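Two-component system sensor histidine kinase (Bacteroides thetaiotaomicron, PDB 3OTT) probably senses saccharides through the extracellular propellers and beta-sandwich of this construct, passing the signal to the histidine kinase part of the whole protein. Local coordinates at residues Ile180-His185 and Tyr212-Phe217; Asn232-Leu237 and Leu245-Asp250; Asp381-Leu386 and Asp445-Met450; Tyr423-Thr428 and Asn475-Asp480. All coordinates share one frame; numbering follows the deposited sequence.

Contact 1: residues Ile180-His185 and Tyr212-Phe217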
loop_
_atom_site.group_PDB
_atom_site.type_symbol
_atom_site.label_atom_id
_atom_site.label_comp_id
_atom_site.label_asym_id
_atom_site.label_seq_id
_atom_site.Cartn_x
_atom_site.Cartn_y
_atom_site.Cartn_z
ATOM N N ILE B 180 -12.631 -31.171 6.000
ATOM C CA ILE B 180 -11.416 -31.110 6.821
ATOM C C ILE B 180 -11.759 -31.746 8.154
ATOM O O ILE B 180 -12.432 -31.132 8.978
ATOM C CB ILE B 180 -10.882 -29.669 7.082
ATOM C CG1 ILE B 180 -10.466 -29.016 5.799
ATOM C CG2 ILE B 180 -9.677 -29.685 8.029
ATOM C CD1 ILE B 180 -10.605 -27.500 5.878
ATOM N N PRO B 181 -11.322 -32.992 8.349
ATOM C CA PRO B 181 -11.687 -33.802 9.504
ATOM C C PRO B 181 -11.055 -33.248 10.756
ATOM O O PRO B 181 -9.922 -32.801 10.702
ATOM C CB PRO B 181 -11.060 -35.196 9.184
ATOM C CG PRO B 181 -10.792 -35.191 7.656
ATOM C CD PRO B 181 -10.435 -33.720 7.410
ATOM N N LEU B 182 -11.760 -33.298 11.876
ATOM C CA LEU B 182 -11.268 -32.658 13.084
ATOM C C LEU B 182 -11.070 -33.733 14.132
ATOM O O LEU B 182 -11.981 -34.485 14.452
ATOM C CB LEU B 182 -12.218 -31.549 13.561
ATOM C CG LEU B 182 -12.445 -30.351 12.608
ATOM C CD1 LEU B 182 -13.707 -29.592 12.990
ATOM C CD2 LEU B 182 -11.311 -29.342 12.560
ATOM N N PRO B 183 -9.860 -33.840 14.639
ATOM C CA PRO B 183 -9.472 -34.991 15.501
ATOM C C PRO B 183 -10.005 -34.812 16.925
ATOM O O PRO B 183 -9.733 -33.819 17.611
ATOM C CB PRO B 183 -7.916 -34.963 15.469
ATOM C CG PRO B 183 -7.568 -33.500 15.238
ATOM C CD PRO B 183 -8.697 -33.037 14.231
ATOM N N VAL B 184 -10.784 -35.779 17.357
ATOM C CA VAL B 184 -11.514 -35.667 18.600
ATOM C C VAL B 184 -11.326 -36.989 19.370
ATOM O O VAL B 184 -10.992 -38.006 18.756
ATOM C CB VAL B 184 -13.036 -35.359 18.299
ATOM C CG1 VAL B 184 -13.891 -35.705 19.481
ATOM C CG2 VAL B 184 -13.227 -33.891 17.894
ATOM N N HIS B 185 -11.549 -36.949 20.685
ATOM C CA HIS B 185 -11.537 -38.156 21.522
ATOM C C HIS B 185 -12.614 -39.260 21.259
ATOM O O HIS B 185 -12.298 -40.429 21.399
ATOM C CB HIS B 185 -11.425 -37.828 23.024
ATOM C CG HIS B 185 -10.980 -39.007 23.854
ATOM N ND1 HIS B 185 -11.709 -39.496 24.916
ATOM C CD2 HIS B 185 -9.919 -39.842 23.716
ATOM C CE1 HIS B 185 -11.095 -40.551 25.421
ATOM N NE2 HIS B 185 -10.010 -40.783 24.706
ATOM N N TYR B 212 -13.970 -28.104 21.903
ATOM C CA TYR B 212 -12.597 -28.001 21.457
ATOM C C TYR B 212 -12.418 -26.705 20.743
ATOM O O TYR B 212 -13.354 -26.194 20.123
ATOM C CB TYR B 212 -12.298 -29.082 20.421
ATOM C CG TYR B 212 -12.362 -30.479 20.926
ATOM C CD1 TYR B 212 -13.545 -31.206 20.870
ATOM C CD2 TYR B 212 -11.216 -31.088 21.467
ATOM C CE1 TYR B 212 -13.608 -32.526 21.356
ATOM C CE2 TYR B 212 -11.264 -32.418 21.917
ATOM C CZ TYR B 212 -12.454 -33.115 21.881
ATOM O OH TYR B 212 -12.461 -34.436 22.308
ATOM N N LEU B 213 -11.190 -26.237 20.795
ATOM C CA LEU B 213 -10.667 -25.186 19.982
ATOM C C LEU B 213 -9.491 -25.821 19.122
ATOM O O LEU B 213 -8.552 -26.418 19.699
ATOM C CB LEU B 213 -10.071 -24.121 20.900
ATOM C CG LEU B 213 -9.503 -22.874 20.223
ATOM C CD1 LEU B 213 -10.536 -22.216 19.268
ATOM C CD2 LEU B 213 -8.970 -21.876 21.265
ATOM N N PHE B 214 -9.589 -25.734 17.795
ATOM C CA PHE B 214 -8.580 -26.263 16.868
ATOM C C PHE B 214 -7.826 -25.160 16.207
ATOM O O PHE B 214 -8.383 -24.077 15.964
ATOM C CB PHE B 214 -9.219 -27.090 15.794
ATOM C CG PHE B 214 -9.907 -28.329 16.310
ATOM C CD1 PHE B 214 -11.254 -28.317 16.604
ATOM C CD2 PHE B 214 -9.185 -29.547 16.459
ATOM C CE1 PHE B 214 -11.915 -29.544 17.075
ATOM C CE2 PHE B 214 -9.809 -30.733 16.921
ATOM C CZ PHE B 214 -11.202 -30.716 17.244
ATOM N N GLN B 215 -6.575 -25.436 15.859
ATOM C CA GLN B 215 -5.904 -24.654 14.849
ATOM C C GLN B 215 -5.657 -25.532 13.648
ATOM O O GLN B 215 -5.070 -26.597 13.779
ATOM C CB GLN B 215 -4.558 -24.241 15.355
ATOM C CG GLN B 215 -4.600 -23.100 16.274
ATOM C CD GLN B 215 -3.242 -22.830 16.878
ATOM O OE1 GLN B 215 -2.819 -23.509 17.836
ATOM N NE2 GLN B 215 -2.550 -21.822 16.336
ATOM N N TYR B 216 -6.025 -25.064 12.458
ATOM C CA TYR B 216 -5.706 -25.773 11.200
ATOM C C TYR B 216 -4.668 -24.953 10.453
ATOM O O TYR B 216 -4.768 -23.739 10.400
ATOM C CB TYR B 216 -6.974 -25.938 10.401
ATOM C CG TYR B 216 -6.784 -26.305 8.943
ATOM C CD1 TYR B 216 -6.384 -27.596 8.592
ATOM C CD2 TYR B 216 -6.999 -25.392 7.929
ATOM C CE1 TYR B 216 -6.211 -27.993 7.307
ATOM C CE2 TYR B 216 -6.770 -25.790 6.578
ATOM C CZ TYR B 216 -6.388 -27.138 6.298
ATOM O OH TYR B 216 -6.197 -27.664 5.029
ATOM N N PHE B 217 -3.682 -25.612 9.849
ATOM C CA PHE B 217 -2.572 -24.889 9.189
ATOM C C PHE B 217 -2.588 -25.290 7.748
ATOM O O PHE B 217 -2.093 -26.406 7.397
ATOM C CB PHE B 217 -1.207 -25.278 9.799
ATOM C CG PHE B 217 -1.108 -24.983 11.254
ATOM C CD1 PHE B 217 -0.624 -23.754 11.670
ATOM C CD2 PHE B 217 -1.513 -25.930 12.226
ATOM C CE1 PHE B 217 -0.501 -23.437 13.052
ATOM C CE2 PHE B 217 -1.418 -25.627 13.587
ATOM C CZ PHE B 217 -0.911 -24.364 14.011
#
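Tyr-212 meets the loop at Val-184 and His-185. Its hydroxyl oxygen accepts the backbone N-H of His-185: N to OH is 3.1 Å and the angle at the hydrogen, 166°, makes the bond nearly straight. The same ring has Val-184 CG2 over one face, 4.2 Å from the ring centroid, a CH-pi contact, while Val-184 CG1 lies 3.4 Å from the Tyr-212 OH. Valine can serve two rings because its CG1 is anti to the backbone N (chi1 160°) and CG2 is anti to the carbonyl carbon, where it also reaches Phe-214 CZ at 3.8 Å.

Phe-214, two residues on, buries more surface against the other segment than any other residue here. Leu-182 CB stands over one face of its ring, displaced toward the rim and 4.1 Å from the centroid. At the ring's edge, near its plane, Pro-183 O approaches CE2 of Phe-214 to 3.2 Å; that carbonyl also accepts from Gln-225 NE2 of strand 222-229. Pro-183 CD sits 3.7 Å from the same CE2.

Tyr-216 closes the row. Ile-180 crosses it at about a right angle, its CG2 3.9 Å from CE1 of the tyrosine, with CD1 over one face near the rim.

Thus the loop leaving strand 176-180 of one propeller blade is laid over the third strand of the next blade. One hydrogen bond across the segments, against several aliphatic-on-aromatic contacts, implies that the seam is chiefly apolar, with the Tyr-212 hydroxyl supplying that one bond, to the backbone of His-185.

Contact 2: residues Asn232-Leu237 and Leu245-Asp250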
loop_
_atom_site.group_PDB
_atom_site.type_symbol
_atom_site.label_atom_id
_atom_site.label_comp_id
_atom_site.label_asym_id
_atom_site.label_seq_id
_atom_site.Cartn_x
_atom_site.Cartn_y
_atom_site.Cartn_z
ATOM N N ASN B 232 -18.336 -27.140 27.417
ATOM C CA ASN B 232 -18.276 -25.716 27.058
ATOM C C ASN B 232 -18.256 -25.663 25.533
ATOM O O ASN B 232 -17.873 -26.626 24.898
ATOM C CB ASN B 232 -17.046 -25.060 27.689
ATOM C CG ASN B 232 -17.221 -23.528 27.958
ATOM O OD1 ASN B 232 -18.225 -22.879 27.540
ATOM N ND2 ASN B 232 -16.221 -22.946 28.655
ATOM N N SER B 233 -18.769 -24.625 24.919
ATOM C CA SER B 233 -18.619 -24.509 23.475
ATOM C C SER B 233 -18.036 -23.152 23.163
ATOM O O SER B 233 -18.275 -22.179 23.876
ATOM C CB SER B 233 -19.946 -24.661 22.756
ATOM O OG SER B 233 -20.882 -23.834 23.391
ATOM N N ILE B 234 -17.230 -23.105 22.117
ATOM C CA ILE B 234 -16.697 -21.876 21.663
ATOM C C ILE B 234 -17.700 -21.251 20.717
ATOM O O ILE B 234 -18.048 -21.853 19.694
ATOM C CB ILE B 234 -15.408 -22.085 20.929
ATOM C CG1 ILE B 234 -14.393 -22.789 21.826
ATOM C CG2 ILE B 234 -14.829 -20.724 20.441
ATOM C CD1 ILE B 234 -13.709 -21.910 22.696
ATOM N N LYS B 235 -18.158 -20.048 21.049
ATOM C CA LYS B 235 -19.173 -19.331 20.249
ATOM C C LYS B 235 -18.603 -18.215 19.382
ATOM O O LYS B 235 -19.212 -17.806 18.392
ATOM C CB LYS B 235 -20.222 -18.718 21.177
ATOM C CG LYS B 235 -20.757 -19.692 22.182
ATOM C CD LYS B 235 -22.114 -19.269 22.746
ATOM C CE LYS B 235 -22.948 -20.485 23.234
ATOM N NZ LYS B 235 -23.005 -21.689 22.269
ATOM N N SER B 236 -17.461 -17.668 19.762
ATOM C CA SER B 236 -16.947 -16.515 19.025
ATOM C C SER B 236 -15.453 -16.395 19.204
ATOM O O SER B 236 -14.919 -16.840 20.197
ATOM C CB SER B 236 -17.623 -15.234 19.556
ATOM O OG SER B 236 -17.586 -15.241 20.999
ATOM N N LEU B 237 -14.779 -15.746 18.266
ATOM C CA LEU B 237 -13.297 -15.722 18.264
ATOM C C LEU B 237 -12.937 -14.369 17.704
ATOM O O LEU B 237 -13.609 -13.913 16.789
ATOM C CB LEU B 237 -12.705 -16.812 17.358
ATOM C CG LEU B 237 -13.005 -18.304 17.654
ATOM C CD1 LEU B 237 -12.715 -19.307 16.489
ATOM C CD2 LEU B 237 -12.221 -18.789 18.936
ATOM N N LEU B 245 -5.339 -14.563 21.083
ATOM C CA LEU B 245 -6.575 -15.107 20.645
ATOM C C LEU B 245 -7.585 -15.080 21.766
ATOM O O LEU B 245 -7.315 -15.547 22.867
ATOM C CB LEU B 245 -6.303 -16.506 20.160
ATOM C CG LEU B 245 -7.323 -17.377 19.472
ATOM C CD1 LEU B 245 -8.108 -18.091 20.519
ATOM C CD2 LEU B 245 -8.163 -16.691 18.370
ATOM N N LEU B 246 -8.762 -14.538 21.485
ATOM C CA LEU B 246 -9.821 -14.438 22.501
ATOM C C LEU B 246 -10.906 -15.343 22.102
ATOM O O LEU B 246 -11.340 -15.319 20.950
ATOM C CB LEU B 246 -10.386 -13.038 22.588
ATOM C CG LEU B 246 -9.704 -11.900 23.358
ATOM C CD1 LEU B 246 -8.212 -11.898 23.468
ATOM C CD2 LEU B 246 -10.218 -10.515 22.832
ATOM N N ALA B 247 -11.361 -16.153 23.038
ATOM C CA ALA B 247 -12.379 -17.148 22.728
ATOM C C ALA B 247 -13.592 -16.908 23.609
ATOM O O ALA B 247 -13.462 -16.894 24.840
ATOM C CB ALA B 247 -11.822 -18.580 22.930
ATOM N N GLY B 248 -14.754 -16.708 23.000
ATOM C CA GLY B 248 -15.985 -16.475 23.772
ATOM C C GLY B 248 -16.772 -17.752 23.904
ATOM O O GLY B 248 -17.022 -18.459 22.924
ATOM N N THR B 249 -17.140 -18.092 25.138
ATOM C CA THR B 249 -17.781 -19.364 25.388
ATOM C C THR B 249 -19.130 -19.107 26.023
ATOM O O THR B 249 -19.531 -17.979 26.188
ATOM C CB THR B 249 -16.881 -20.297 26.287
ATOM O OG1 THR B 249 -16.909 -19.848 27.648
ATOM C CG2 THR B 249 -15.404 -20.308 25.801
ATOM N N ASP B 250 -19.799 -20.163 26.437
ATOM C CA ASP B 250 -20.867 -20.000 27.370
ATOM C C ASP B 250 -20.425 -20.012 28.809
ATOM O O ASP B 250 -21.282 -19.986 29.690
ATOM C CB ASP B 250 -22.004 -21.000 27.175
ATOM C CG ASP B 250 -21.532 -22.303 26.764
ATOM O OD1 ASP B 250 -20.912 -23.007 27.585
ATOM O OD2 ASP B 250 -21.810 -22.635 25.597
#
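Gly-248 stands opposite two residues of the partner strand, Lys-235 and Ser-236, which makes a classic beta bulge in the antiparallel hairpin, as the backbone bonds bear out. Gly-248 O accepts from Lys-235 N at 2.7 Å, with the donor nearly along the C=O axis, and from Ser-236 N at 3.3 Å. In return, Gly-248 N donates to Ser-236 O at 2.8 Å. Beyond the bulge, Leu-237 and Ala-247 form a non-hydrogen-bonded pair.

Polar side chains gather at the Asp-250 end. Ser-233 OG donates to Asp-250 OD2 at 2.7 Å, meeting it on the syn side and 23° out of the carboxylate plane. Lys-235, its chain bent at chi4 (-46°), brings NZ to Ser-233 OG, whereas its salt bridge to Asp-250 OD2 is long, 3.7 Å. An alanine in place of Asp-250 would probably leave the Ser-233 hydroxyl without its carboxylate acceptor and the lysine without this nearby negative charge.

Apolar contacts share one face of the sheet: Ile-234 CD1 is 3.8 Å from Ala-247 CB, and Leu-237 CD2 lies 4.0 Å from that same methyl. On the other face, Ser-236 OG is 3.4 Å from Gly-248 CA and hydrogen-bonded to Ile-281 O.

The hairpin supplies the first two strands of a four-stranded propeller blade. Leu-237 and Leu-245 touch Leu-197 of strand 193-199 in the preceding blade, while Lys-235 packs on Trp-282 and Ser-236 on Ile-284, both of strand 281-286.

Contact 3: residues Asp381-Leu386 and Asp445-Met450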
loop_
_atom_site.group_PDB
_atom_site.type_symbol
_atom_site.label_atom_id
_atom_site.label_comp_id
_atom_site.label_asym_id
_atom_site.label_seq_id
_atom_site.Cartn_x
_atom_site.Cartn_y
_atom_site.Cartn_z
ATOM N N ASP B 381 16.539 28.289 9.172
ATOM C CA ASP B 381 17.464 29.411 9.516
ATOM C C ASP B 381 16.781 30.655 10.093
ATOM O O ASP B 381 15.579 30.604 10.450
ATOM C CB ASP B 381 18.397 29.796 8.369
ATOM C CG ASP B 381 17.668 30.463 7.185
ATOM O OD1 ASP B 381 16.539 31.001 7.351
ATOM O OD2 ASP B 381 18.247 30.456 6.062
ATOM N N LYS B 382 17.530 31.772 10.148
ATOM C CA LYS B 382 17.070 33.006 10.803
ATOM C C LYS B 382 16.068 33.717 9.951
ATOM O O LYS B 382 15.348 34.566 10.448
ATOM C CB LYS B 382 18.223 34.015 11.076
ATOM C CG LYS B 382 19.477 33.455 11.754
ATOM C CD LYS B 382 19.190 32.882 13.138
ATOM C CE LYS B 382 20.530 32.701 13.881
ATOM N NZ LYS B 382 20.317 31.893 15.072
ATOM N N GLU B 383 16.034 33.430 8.655
ATOM C CA GLU B 383 15.071 34.108 7.794
ATOM C C GLU B 383 13.971 33.138 7.406
ATOM O O GLU B 383 13.295 33.324 6.403
ATOM C CB GLU B 383 15.765 34.700 6.580
ATOM C CG GLU B 383 16.711 35.877 6.936
ATOM C CD GLU B 383 17.585 36.344 5.751
ATOM O OE1 GLU B 383 18.347 35.502 5.191
ATOM O OE2 GLU B 383 17.516 37.560 5.387
ATOM N N GLN B 384 13.812 32.078 8.201
ATOM C CA GLN B 384 12.773 31.075 7.932
ATOM C C GLN B 384 13.009 30.239 6.633
ATOM O O GLN B 384 12.077 29.708 6.053
ATOM C CB GLN B 384 11.342 31.696 7.995
ATOM C CG GLN B 384 10.990 32.305 9.405
ATOM C CD GLN B 384 11.604 33.733 9.606
ATOM O OE1 GLN B 384 11.396 34.604 8.787
ATOM N NE2 GLN B 384 12.387 33.928 10.653
ATOM N N GLN B 385 14.250 30.084 6.207
ATOM C CA GLN B 385 14.502 29.228 5.067
ATOM C C GLN B 385 14.830 27.802 5.602
ATOM O O GLN B 385 15.574 27.626 6.569
ATOM C CB GLN B 385 15.667 29.776 4.246
ATOM C CG GLN B 385 15.493 31.181 3.581
ATOM C CD GLN B 385 14.597 31.120 2.366
ATOM O OE1 GLN B 385 14.819 30.320 1.445
ATOM N NE2 GLN B 385 13.545 31.931 2.370
ATOM N N LEU B 386 14.294 26.793 4.923
ATOM C CA LEU B 386 14.407 25.427 5.350
ATOM C C LEU B 386 15.659 24.783 4.676
ATOM O O LEU B 386 15.725 24.743 3.452
ATOM C CB LEU B 386 13.136 24.696 4.927
ATOM C CG LEU B 386 12.806 23.352 5.621
ATOM C CD1 LEU B 386 13.585 22.256 5.069
ATOM C CD2 LEU B 386 13.019 23.394 7.129
ATOM N N ASP B 445 29.137 32.109 3.365
ATOM C CA ASP B 445 28.272 33.261 3.371
ATOM C C ASP B 445 26.877 32.899 2.797
ATOM O O ASP B 445 26.747 32.597 1.621
ATOM C CB ASP B 445 28.918 34.415 2.614
ATOM C CG ASP B 445 28.065 35.721 2.690
ATOM O OD1 ASP B 445 26.895 35.721 2.235
ATOM O OD2 ASP B 445 28.573 36.742 3.196
ATOM N N LYS B 446 25.857 32.902 3.641
ATOM C CA LYS B 446 24.535 32.392 3.246
ATOM C C LYS B 446 23.942 33.091 1.986
ATOM O O LYS B 446 23.598 32.422 0.992
ATOM C CB LYS B 446 23.569 32.476 4.420
ATOM C CG LYS B 446 22.316 31.637 4.241
ATOM C CD LYS B 446 21.418 31.787 5.390
ATOM C CE LYS B 446 20.515 33.073 5.225
ATOM N NZ LYS B 446 19.313 32.892 6.085
ATOM N N HIS B 447 23.883 34.423 2.000
ATOM C CA HIS B 447 23.319 35.151 0.825
ATOM C C HIS B 447 24.099 34.976 -0.458
ATOM O O HIS B 447 23.500 34.798 -1.507
ATOM C CB HIS B 447 22.995 36.620 1.118
ATOM C CG HIS B 447 21.857 36.762 2.092
ATOM N ND1 HIS B 447 21.725 37.826 2.963
ATOM C CD2 HIS B 447 20.811 35.934 2.352
ATOM C CE1 HIS B 447 20.638 37.655 3.703
ATOM N NE2 HIS B 447 20.069 36.510 3.354
ATOM N N LYS B 448 25.430 34.986 -0.387
ATOM C CA LYS B 448 26.205 34.709 -1.579
ATOM C C LYS B 448 25.984 33.267 -2.067
ATOM O O LYS B 448 25.813 33.009 -3.245
ATOM C CB LYS B 448 27.692 35.085 -1.372
ATOM C CG LYS B 448 27.949 36.501 -1.787
ATOM C CD LYS B 448 29.138 37.145 -1.110
ATOM C CE LYS B 448 30.465 36.480 -1.498
ATOM N NZ LYS B 448 31.508 37.552 -1.543
ATOM N N LEU B 449 25.910 32.308 -1.165
ATOM C CA LEU B 449 25.608 30.986 -1.672
ATOM C C LEU B 449 24.243 30.990 -2.400
ATOM O O LEU B 449 24.144 30.495 -3.541
ATOM C CB LEU B 449 25.631 29.966 -0.542
ATOM C CG LEU B 449 25.229 28.554 -0.898
ATOM C CD1 LEU B 449 26.294 27.918 -1.772
ATOM C CD2 LEU B 449 24.949 27.766 0.387
ATOM N N MET B 450 23.204 31.543 -1.757
ATOM C CA MET B 450 21.847 31.557 -2.342
ATOM C C MET B 450 21.788 32.234 -3.703
ATOM O O MET B 450 21.003 31.827 -4.603
ATOM C CB MET B 450 20.852 32.228 -1.393
ATOM C CG MET B 450 20.445 31.324 -0.256
ATOM S SD MET B 450 19.453 32.045 1.051
ATOM C CE MET B 450 18.059 32.801 0.200
#
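Lys-446 and His-447, at the start of helix 446-451, converge with Asp-381 and Glu-383 of a turn. The charged pairs centre on Lys-446 NZ, which is 2.7 Å from Asp-381 OD2 and 2.9 Å from Glu-383 OE1, a three-residue salt-bridge network. It meets the aspartate from above the carboxylate plane (77° out of it) but takes the anti lone pair of the glutamate oxygen. A bend at chi3 (84°) turns the CE end of the lysine toward this pair. Glu-426 adds a third carboxylate to the same ammonium.

A further hydrogen bond comes from His-447: its NE2 donates to Glu-383 OE1 at 2.7 Å, on the syn lone pair of that oxygen, as the two side chains reach toward each other tip to tip. One glutamate oxygen is thereby gripped by two donors.

Asp-381 begins the type I beta turn between strands 375-380 and 386-390, within a two-component regulator propeller repeat. Its OD2 also accepts from Trp-387 NE1, while the helix follows strand 441-445.

Side-chain-to-backbone bonds order both sides. Asp-381 OD1 accepts from Glu-383 N at 2.8 Å, an Asx turn, and from Gln-385 N at 2.7 Å, the two N-H groups arriving from opposite faces of its plane. On the helix side, Asp-445 is the N-cap, its OD1 taking Lys-448 N at 3.1 Å. Van der Waals contact is slight: Met-450 CE lies 4.3 Å from Gln-385 OE1, which is hydrogen-bonded to Arg-396 NH1.

Contact 4: residues Tyr423-Thr428 and Asn475-Asp480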
loop_
_atom_site.group_PDB
_atom_site.type_symbol
_atom_site.label_atom_id
_atom_site.label_comp_id
_atom_site.label_asym_id
_atom_site.label_seq_id
_atom_site.Cartn_x
_atom_site.Cartn_y
_atom_site.Cartn_z
ATOM N N TYR B 423 25.415 18.047 9.424
ATOM C CA TYR B 423 24.783 19.038 10.289
ATOM C C TYR B 423 25.007 20.426 9.716
ATOM O O TYR B 423 26.039 20.713 9.051
ATOM C CB TYR B 423 25.372 18.964 11.720
ATOM C CG TYR B 423 24.395 19.055 12.864
ATOM C CD1 TYR B 423 23.494 18.006 13.126
ATOM C CD2 TYR B 423 24.372 20.165 13.701
ATOM C CE1 TYR B 423 22.584 18.063 14.188
ATOM C CE2 TYR B 423 23.453 20.236 14.758
ATOM C CZ TYR B 423 22.583 19.167 14.991
ATOM O OH TYR B 423 21.670 19.240 16.020
ATOM N N ILE B 424 24.054 21.293 10.004
ATOM C CA ILE B 424 24.071 22.665 9.541
ATOM C C ILE B 424 23.403 23.558 10.535
ATOM O O ILE B 424 22.435 23.141 11.181
ATOM C CB ILE B 424 23.329 22.780 8.222
ATOM C CG1 ILE B 424 23.172 24.240 7.794
ATOM C CG2 ILE B 424 21.961 22.260 8.360
ATOM C CD1 ILE B 424 22.981 24.336 6.271
ATOM N N PHE B 425 23.936 24.772 10.690
ATOM C CA PHE B 425 23.211 25.861 11.374
ATOM C C PHE B 425 23.643 27.197 10.819
ATOM O O PHE B 425 24.665 27.270 10.156
ATOM C CB PHE B 425 23.370 25.814 12.938
ATOM C CG PHE B 425 24.775 26.195 13.447
ATOM C CD1 PHE B 425 25.728 25.194 13.757
ATOM C CD2 PHE B 425 25.140 27.512 13.620
ATOM C CE1 PHE B 425 27.008 25.512 14.237
ATOM C CE2 PHE B 425 26.464 27.881 14.097
ATOM C CZ PHE B 425 27.390 26.865 14.404
ATOM N N GLU B 426 22.897 28.264 11.139
ATOM C CA GLU B 426 23.261 29.616 10.725
ATOM C C GLU B 426 23.692 30.419 11.966
ATOM O O GLU B 426 23.015 30.358 12.974
ATOM C CB GLU B 426 22.132 30.339 9.956
ATOM C CG GLU B 426 22.585 31.795 9.476
ATOM C CD GLU B 426 21.457 32.754 8.924
ATOM O OE1 GLU B 426 20.336 32.324 8.624
ATOM O OE2 GLU B 426 21.707 33.983 8.779
ATOM N N ASP B 427 24.836 31.128 11.896
ATOM C CA ASP B 427 25.251 31.930 13.022
ATOM C C ASP B 427 24.531 33.266 13.024
ATOM O O ASP B 427 23.614 33.466 12.245
ATOM C CB ASP B 427 26.779 32.078 13.130
ATOM C CG ASP B 427 27.413 32.867 11.971
ATOM O OD1 ASP B 427 26.712 33.546 11.191
ATOM O OD2 ASP B 427 28.667 32.798 11.853
ATOM N N THR B 428 24.941 34.177 13.883
ATOM C CA THR B 428 24.266 35.461 13.982
ATOM C C THR B 428 24.872 36.472 12.990
ATOM O O THR B 428 24.545 37.681 13.024
ATOM C CB THR B 428 24.333 36.020 15.433
ATOM O OG1 THR B 428 25.686 36.359 15.716
ATOM C CG2 THR B 428 23.868 34.989 16.486
ATOM N N ASN B 475 30.262 14.962 13.310
ATOM C CA ASN B 475 28.860 14.590 13.429
ATOM C C ASN B 475 27.910 15.765 13.621
ATOM O O ASN B 475 26.908 15.790 12.962
ATOM C CB ASN B 475 28.603 13.508 14.513
ATOM C CG ASN B 475 28.880 12.021 14.021
ATOM O OD1 ASN B 475 29.857 11.734 13.324
ATOM N ND2 ASN B 475 28.018 11.087 14.450
ATOM N N GLN B 476 28.171 16.662 14.579
ATOM C CA GLN B 476 27.265 17.766 15.003
ATOM C C GLN B 476 28.097 18.969 15.486
ATOM O O GLN B 476 29.138 18.816 16.154
ATOM C CB GLN B 476 26.419 17.387 16.221
ATOM C CG GLN B 476 25.231 16.506 15.972
ATOM C CD GLN B 476 25.055 15.444 17.053
ATOM O OE1 GLN B 476 25.908 14.589 17.232
ATOM N NE2 GLN B 476 23.958 15.488 17.750
ATOM N N ILE B 477 27.623 20.156 15.153
ATOM C CA ILE B 477 28.298 21.378 15.514
ATOM C C ILE B 477 27.189 22.226 16.142
ATOM O O ILE B 477 26.133 22.346 15.548
ATOM C CB ILE B 477 28.979 22.057 14.291
ATOM C CG1 ILE B 477 28.017 22.154 13.077
ATOM C CG2 ILE B 477 30.217 21.272 13.846
ATOM C CD1 ILE B 477 28.569 22.858 11.819
ATOM N N ILE B 478 27.424 22.788 17.336
ATOM C CA ILE B 478 26.407 23.542 18.075
ATOM C C ILE B 478 26.928 24.889 18.660
ATOM O O ILE B 478 27.940 24.910 19.384
ATOM C CB ILE B 478 25.746 22.633 19.153
ATOM C CG1 ILE B 478 25.380 21.278 18.496
ATOM C CG2 ILE B 478 24.532 23.344 19.809
ATOM C CD1 ILE B 478 24.155 20.618 18.916
ATOM N N PRO B 479 26.282 26.025 18.305
ATOM C CA PRO B 479 26.657 27.274 18.969
ATOM C C PRO B 479 26.273 27.282 20.456
ATOM O O PRO B 479 25.291 26.689 20.855
ATOM C CB PRO B 479 25.863 28.376 18.204
ATOM C CG PRO B 479 24.674 27.665 17.623
ATOM C CD PRO B 479 25.174 26.213 17.341
ATOM N N ASP B 480 27.121 27.933 21.230
ATOM C CA ASP B 480 26.915 28.409 22.599
ATOM C C ASP B 480 25.996 29.576 22.694
ATOM O O ASP B 480 25.629 30.130 21.672
ATOM C CB ASP B 480 28.260 29.080 23.043
ATOM C CG ASP B 480 28.933 28.284 24.014
ATOM O OD1 ASP B 480 28.190 27.410 24.549
ATOM O OD2 ASP B 480 30.147 28.460 24.215
#
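Tyr-423 and Phe-425 turn their rings onto the strand 475-479. Over one face of the Tyr-423 ring lies Gln-476 CG, 3.5 Å above the plane and shifted toward the rim, a CH-pi contact; its nearest ring atom is CE1, 3.6 Å away. The tyrosine ring also stacks with His-377. At its edge, near the plane, Ile-477 O stands 3.4 Å from CD2. The Phe-425 ring is met more centrally: Pro-479 CD sits over its middle, 3.5 Å from the centroid and only 6° off the normal, with proline and phenylalanine reaching tip to tip. Ile-477 CB occupies this ring's edge in plane.

Ile-477 touches both aromatics. Its carbonyl oxygen is also 3.4 Å from Phe-425 CD1, and its CG1 packs 3.7 Å from Phe-425 CE1. Phe-425 has CG between its backbone N and carbonyl carbon (chi1 71°), the position from which its ring meets the proline. Farther out, Ile-478 CD1 comes to 4.1 Å from the Tyr-423 OH. An alanine in place of Tyr-423 would probably open a gap beside Gln-476 CG and leave His-377 without its stacking partner.

No hydrogen bond crosses the contact, and the strand axes, 16° from parallel, approach only to 6.4 Å: two separate sheets meet through side chains of one and side chains and carbonyls of the other. Strands 421-426 and 474-479 each come first in their propeller blade. Strand 421-426 pairs antiparallel with 431-436, whose Trp-433 stacks on Phe-425; strand 474-479 pairs with 485-489, and Gln-476 and Ile-478 also touch strand 519-524 of the following blade.

From the N terminus, contact 1 closes first, bringing the loop after strand 176-180 onto strand 212-217 of the following blade. Contact 2 comes next in series, a short hairpin closure inside the blade beginning at strand 232-239; the two touch through Leu-213 on Leu-237 and Leu-245. About 65 Å away, centre to centre, contact 3 lies across the chain's centre from contact 2, in the second propeller. Contacts 3 and 4 cross, since 423-428 falls between 381-386 and 445-450, whereas 475-480 follows both. A probable hydrogen bond from Lys-382 N to Glu-426 OE1 also joins them. Together they tie three successive blades, those starting at strands 375-380, 421-426 and 474-479.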